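Long-range contact in alkaline phosphatase D (Bacillus subtilis, PDB 2YEQ), which hydrolyses phosphate esters with an active site that contains iron and calcium: residues A[208-219]-A[277-285]. Numbering follows the deposited sequence.
Sequences WDDHEVENNYAN and DTRQYRDDQ. With CA (calcium ion), chain B; CA (calcium ion), chain C; NA (sodium ion), chain D; NA (sodium ion), chain E.
Arg-279 reaches from the loop after strand 271-275 into the curl of 208-219. Its guanidinium approaches Asp-209 OD1 from above the carboxylate plane, with NE 2.8 Å from OD1 in a salt bridge and the two planes turned 48° apart; NH2 adds weak bonds to both oxygens. At another edge, NH1 donates to Tyr-217 O (3.0 Å). The CB of Asp-210 covers one guanidinium face, and NH2 of Arg-282 lies over the centre of the opposite one, both arginines sharing Asp-350 as a salt-bridge partner. CB of Arg-279 lies against Tyr-217 OH, a hydroxyl paired with Tyr-239, and a bend at chi2 (-67°) then turns the rest of the chain toward Asp-209.

The backbone of Arg-279 is used as well: Asn-219 N donates to its carbonyl O at 2.9 Å. Next to it, Asn-219 CB packs 3.2 Å from Arg-282 O, and Ala-218 CB settles 3.6 Å from Arg-282 CD. At the other end, Trp-208 NE1 donates to Asp-277 OD1 (3.1 Å) in the indole plane; that oxygen also accepts from Arg-279 N, an Asx turn, and from Gln-280 N, which makes the Asx motif.

With an alanine at Arg-279, Tyr-217 O would probably lose this donor and Asp-209 OD1 its arginine mate, its carboxylate then held mainly by calcium and a water.

Asp-209 OD2 and Asp-210 OD1 bind one calcium, joined there by Asp-151 and Asp-380, while Asp-210 OD2, Asn-215 and Asn-216 bind another. Arg-279 is thus a second-shell residue, probably steadying Asp-209 chiefly through OD1, the oxygen that does not bind calcium, and offsetting part of the gathered negative charge.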
loop_
_atom_site.group_PDB
_atom_site.type_symbol
_atom_site.label_atom_id
_atom_site.label_comp_id
_atom_site.label_asym_id
_atom_site.label_seq_id
_atom_site.Cartn_x
_atom_site.Cartn_y
_atom_site.Cartn_z
ATOM N N TRP A 208 -0.801 -5.775 0.832
ATOM C CA TRP A 208 -2.063 -5.419 1.499
ATOM C C TRP A 208 -1.793 -5.062 2.946
ATOM O O TRP A 208 -0.721 -5.345 3.457
ATOM C CB TRP A 208 -3.067 -6.589 1.434
ATOM C CG TRP A 208 -2.533 -7.916 1.824
ATOM C CD1 TRP A 208 -1.688 -8.206 2.858
ATOM C CD2 TRP A 208 -2.824 -9.163 1.181
ATOM N NE1 TRP A 208 -1.430 -9.563 2.884
ATOM C CE2 TRP A 208 -2.119 -10.170 1.872
ATOM C CE3 TRP A 208 -3.632 -9.527 0.100
ATOM C CZ2 TRP A 208 -2.174 -11.509 1.500
ATOM C CZ3 TRP A 208 -3.684 -10.852 -0.276
ATOM C CH2 TRP A 208 -2.963 -11.839 0.435
ATOM N N ASP A 209 -2.770 -4.460 3.595
ATOM C CA ASP A 209 -2.780 -4.337 5.047
ATOM C C ASP A 209 -4.072 -5.001 5.548
ATOM O O ASP A 209 -4.428 -6.073 5.036
ATOM C CB ASP A 209 -2.633 -2.881 5.531
ATOM C CG ASP A 209 -2.334 -2.788 7.040
ATOM O OD1 ASP A 209 -1.592 -3.669 7.569
ATOM O OD2 ASP A 209 -2.897 -1.846 7.707
ATOM N N ASP A 210 -4.772 -4.406 6.504
ATOM C CA ASP A 210 -5.908 -5.117 7.150
ATOM C C ASP A 210 -7.211 -5.024 6.393
ATOM O O ASP A 210 -7.939 -6.015 6.318
ATOM C CB ASP A 210 -6.140 -4.703 8.618
ATOM C CG ASP A 210 -6.181 -3.214 8.838
ATOM O OD1 ASP A 210 -5.620 -2.445 8.000
ATOM O OD2 ASP A 210 -6.769 -2.783 9.859
ATOM N N HIS A 211 -7.509 -3.850 5.828
ATOM C CA HIS A 211 -8.823 -3.603 5.285
ATOM C C HIS A 211 -9.141 -4.298 3.970
ATOM O O HIS A 211 -10.310 -4.336 3.571
ATOM C CB HIS A 211 -9.110 -2.121 5.220
ATOM C CG HIS A 211 -9.422 -1.504 6.548
ATOM N ND1 HIS A 211 -10.595 -1.756 7.235
ATOM C CD2 HIS A 211 -8.739 -0.594 7.287
ATOM C CE1 HIS A 211 -10.624 -1.012 8.329
ATOM N NE2 HIS A 211 -9.502 -0.314 8.395
ATOM N N GLU A 212 -8.139 -4.903 3.328
ATOM C CA GLU A 212 -8.412 -5.825 2.241
ATOM C C GLU A 212 -9.203 -7.076 2.730
ATOM O O GLU A 212 -9.759 -7.798 1.907
ATOM C CB GLU A 212 -7.119 -6.286 1.612
ATOM C CG GLU A 212 -6.537 -5.245 0.651
ATOM C CD GLU A 212 -5.553 -4.243 1.267
ATOM O OE1 GLU A 212 -5.432 -4.100 2.516
ATOM O OE2 GLU A 212 -4.891 -3.549 0.436
ATOM N N VAL A 213 -9.173 -7.341 4.047
ATOM C CA VAL A 213 -10.006 -8.396 4.663
ATOM C C VAL A 213 -10.944 -7.803 5.671
ATOM O O VAL A 213 -12.155 -7.720 5.433
ATOM C CB VAL A 213 -9.186 -9.523 5.289
ATOM C CG1 VAL A 213 -10.155 -10.727 5.646
ATOM C CG2 VAL A 213 -8.066 -9.972 4.362
ATOM N N GLU A 214 -10.406 -7.386 6.812
ATOM C CA GLU A 214 -11.210 -6.772 7.853
ATOM C C GLU A 214 -10.297 -6.033 8.802
ATOM O O GLU A 214 -9.177 -6.479 9.046
ATOM C CB GLU A 214 -12.048 -7.816 8.653
ATOM C CG GLU A 214 -13.005 -7.121 9.671
ATOM C CD GLU A 214 -13.797 -8.071 10.627
ATOM O OE1 GLU A 214 -13.224 -9.102 11.027
ATOM O OE2 GLU A 214 -14.967 -7.717 10.994
ATOM N N ASN A 215 -10.803 -4.946 9.375
ATOM C CA ASN A 215 -10.031 -4.133 10.316
ATOM C C ASN A 215 -9.275 -4.924 11.397
ATOM O O ASN A 215 -9.875 -5.732 12.140
ATOM C CB ASN A 215 -10.934 -3.129 11.039
ATOM C CG ASN A 215 -10.138 -2.080 11.813
ATOM O OD1 ASN A 215 -9.267 -1.400 11.240
ATOM N ND2 ASN A 215 -10.438 -1.935 13.111
ATOM N N ASN A 216 -7.972 -4.644 11.491
ATOM C CA ASN A 216 -7.077 -5.131 12.543
ATOM C C ASN A 216 -7.050 -6.633 12.737
ATOM O O ASN A 216 -6.819 -7.116 13.858
ATOM C CB ASN A 216 -7.383 -4.438 13.877
ATOM C CG ASN A 216 -6.823 -2.991 13.943
ATOM O OD1 ASN A 216 -6.865 -2.274 12.965
ATOM N ND2 ASN A 216 -6.318 -2.578 15.115
ATOM N N TYR A 217 -7.231 -7.376 11.652
ATOM C CA TYR A 217 -7.023 -8.788 11.704
ATOM C C TYR A 217 -5.565 -9.121 11.980
ATOM O O TYR A 217 -4.647 -8.337 11.670
ATOM C CB TYR A 217 -7.551 -9.497 10.457
ATOM C CG TYR A 217 -6.675 -9.689 9.239
ATOM C CD1 TYR A 217 -5.891 -10.807 9.094
ATOM C CD2 TYR A 217 -6.709 -8.768 8.170
ATOM C CE1 TYR A 217 -5.156 -11.031 7.957
ATOM C CE2 TYR A 217 -5.964 -8.972 7.018
ATOM C CZ TYR A 217 -5.188 -10.077 6.904
ATOM O OH TYR A 217 -4.451 -10.293 5.764
ATOM N N ALA A 218 -5.356 -10.304 12.549
ATOM C CA ALA A 218 -4.008 -10.785 12.848
ATOM C C ALA A 218 -3.920 -12.265 12.510
ATOM O O ALA A 218 -4.405 -13.102 13.280
ATOM C CB ALA A 218 -3.692 -10.517 14.342
ATOM N N ASN A 219 -3.301 -12.578 11.360
ATOM C CA ASN A 219 -3.261 -13.934 10.827
ATOM C C ASN A 219 -4.720 -14.463 10.657
ATOM O O ASN A 219 -5.443 -14.020 9.721
ATOM C CB ASN A 219 -2.360 -14.839 11.693
ATOM C CG ASN A 219 -2.005 -16.131 11.031
ATOM O OD1 ASN A 219 -2.685 -16.611 10.093
ATOM N ND2 ASN A 219 -0.907 -16.736 11.500
ATOM N N ASP A 277 4.778 -8.600 4.298
ATOM C CA ASP A 277 3.394 -8.914 4.661
ATOM C C ASP A 277 3.338 -9.068 6.171
ATOM O O ASP A 277 3.738 -10.095 6.716
ATOM C CB ASP A 277 2.985 -10.188 3.908
ATOM C CG ASP A 277 1.521 -10.622 4.173
ATOM O OD1 ASP A 277 0.825 -10.026 5.018
ATOM O OD2 ASP A 277 1.109 -11.575 3.481
ATOM N N THR A 278 2.863 -8.026 6.844
ATOM C CA THR A 278 2.832 -7.985 8.284
ATOM C C THR A 278 1.447 -8.318 8.855
ATOM O O THR A 278 1.219 -8.110 10.042
ATOM C CB THR A 278 3.297 -6.602 8.816
ATOM O OG1 THR A 278 2.423 -5.555 8.335
ATOM C CG2 THR A 278 4.787 -6.314 8.382
ATOM N N ARG A 279 0.529 -8.788 8.002
ATOM C CA ARG A 279 -0.799 -9.239 8.434
ATOM C C ARG A 279 -0.970 -10.735 8.462
ATOM O O ARG A 279 -1.571 -11.254 9.405
ATOM C CB ARG A 279 -1.912 -8.700 7.521
ATOM C CG ARG A 279 -2.243 -7.268 7.758
ATOM C CD ARG A 279 -2.874 -6.980 9.068
ATOM N NE ARG A 279 -2.844 -5.545 9.307
ATOM C CZ ARG A 279 -3.065 -4.938 10.466
ATOM N NH1 ARG A 279 -3.408 -5.617 11.579
ATOM N NH2 ARG A 279 -2.942 -3.624 10.531
ATOM N N GLN A 280 -0.546 -11.413 7.402
ATOM C CA GLN A 280 -0.964 -12.797 7.161
ATOM C C GLN A 280 -0.434 -13.822 8.216
ATOM O O GLN A 280 -1.031 -14.917 8.403
ATOM C CB GLN A 280 -0.535 -13.227 5.768
ATOM C CG GLN A 280 -1.077 -14.590 5.332
ATOM C CD GLN A 280 -0.753 -14.929 3.904
ATOM O OE1 GLN A 280 -0.211 -14.097 3.125
ATOM N NE2 GLN A 280 -1.084 -16.137 3.527
ATOM N N TYR A 281 0.694 -13.479 8.838
ATOM C CA TYR A 281 1.405 -14.377 9.731
ATOM C C TYR A 281 1.564 -13.836 11.141
ATOM O O TYR A 281 2.079 -14.542 12.006
ATOM C CB TYR A 281 2.781 -14.699 9.172
ATOM C CG TYR A 281 2.810 -14.942 7.691
ATOM C CD1 TYR A 281 2.371 -16.141 7.140
ATOM C CD2 TYR A 281 3.276 -13.952 6.822
ATOM C CE1 TYR A 281 2.391 -16.347 5.767
ATOM C CE2 TYR A 281 3.307 -14.148 5.473
ATOM C CZ TYR A 281 2.866 -15.340 4.931
ATOM O OH TYR A 281 2.930 -15.496 3.550
ATOM N N ARG A 282 1.091 -12.626 11.404
ATOM C CA ARG A 282 1.362 -12.001 12.670
ATOM C C ARG A 282 0.591 -12.618 13.845
ATOM O O ARG A 282 -0.555 -13.093 13.686
ATOM C CB ARG A 282 1.085 -10.501 12.628
ATOM C CG ARG A 282 -0.362 -10.107 12.387
ATOM C CD ARG A 282 -0.718 -8.863 13.118
ATOM N NE ARG A 282 -0.255 -7.678 12.407
ATOM C CZ ARG A 282 -0.341 -6.445 12.872
ATOM N NH1 ARG A 282 -0.801 -6.206 14.103
ATOM N NH2 ARG A 282 0.043 -5.426 12.097
ATOM N N ASP A 283 1.202 -12.520 15.025
ATOM C CA ASP A 283 0.513 -12.818 16.267
ATOM C C ASP A 283 -0.466 -11.709 16.599
ATOM O O ASP A 283 -0.359 -10.584 16.090
ATOM C CB ASP A 283 1.510 -13.009 17.406
ATOM C CG ASP A 283 2.264 -14.331 17.311
ATOM O OD1 ASP A 283 1.728 -15.321 16.746
ATOM O OD2 ASP A 283 3.416 -14.387 17.796
ATOM N N ASP A 284 -1.408 -12.034 17.481
ATOM C CA ASP A 284 -2.497 -11.157 17.864
ATOM C C ASP A 284 -1.929 -9.935 18.542
ATOM O O ASP A 284 -0.894 -10.022 19.232
ATOM C CB ASP A 284 -3.420 -11.912 18.839
ATOM C CG ASP A 284 -4.813 -11.343 18.929
ATOM O OD1 ASP A 284 -5.246 -10.483 18.092
ATOM O OD2 ASP A 284 -5.492 -11.771 19.904
ATOM N N GLN A 285 -2.609 -8.809 18.376
ATOM C CA GLN A 285 -2.258 -7.598 19.106
ATOM C C GLN A 285 -2.409 -7.784 20.641
ATOM O O GLN A 285 -3.407 -8.329 21.126
ATOM C CB GLN A 285 -3.088 -6.403 18.661
ATOM C CG GLN A 285 -2.989 -6.083 17.154
ATOM C CD GLN A 285 -4.056 -6.778 16.340
ATOM O OE1 GLN A 285 -4.679 -7.744 16.831
ATOM N NE2 GLN A 285 -4.287 -6.314 15.088
HETATM CA CA CA B . -6.975 -0.866 11.082
HETATM CA CA CA C . -4.616 -0.321 7.745
HETATM NA NA NA D . -6.659 -8.809 17.682
HETATM NA NA NA E . -16.535 -6.021 10.876
HETATM O O HOH W 1 0.438 -6.926 5.450
HETATM O O HOH W 2 0.126 -4.971 9.291
HETATM O O HOH W 3 -7.248 -9.279 15.556
HETATM O O HOH W 4 -2.286 -14.754 14.958
HETATM O O HOH W 5 1.070 -16.097 14.192
HETATM O O HOH W 6 -6.043 -8.154 19.837
HETATM O O HOH W 7 -8.682 -9.672 18.312
HETATM O O HOH W 8 -7.581 -6.712 17.290
HETATM O O HOH W 9 -17.792 -7.655 11.670
#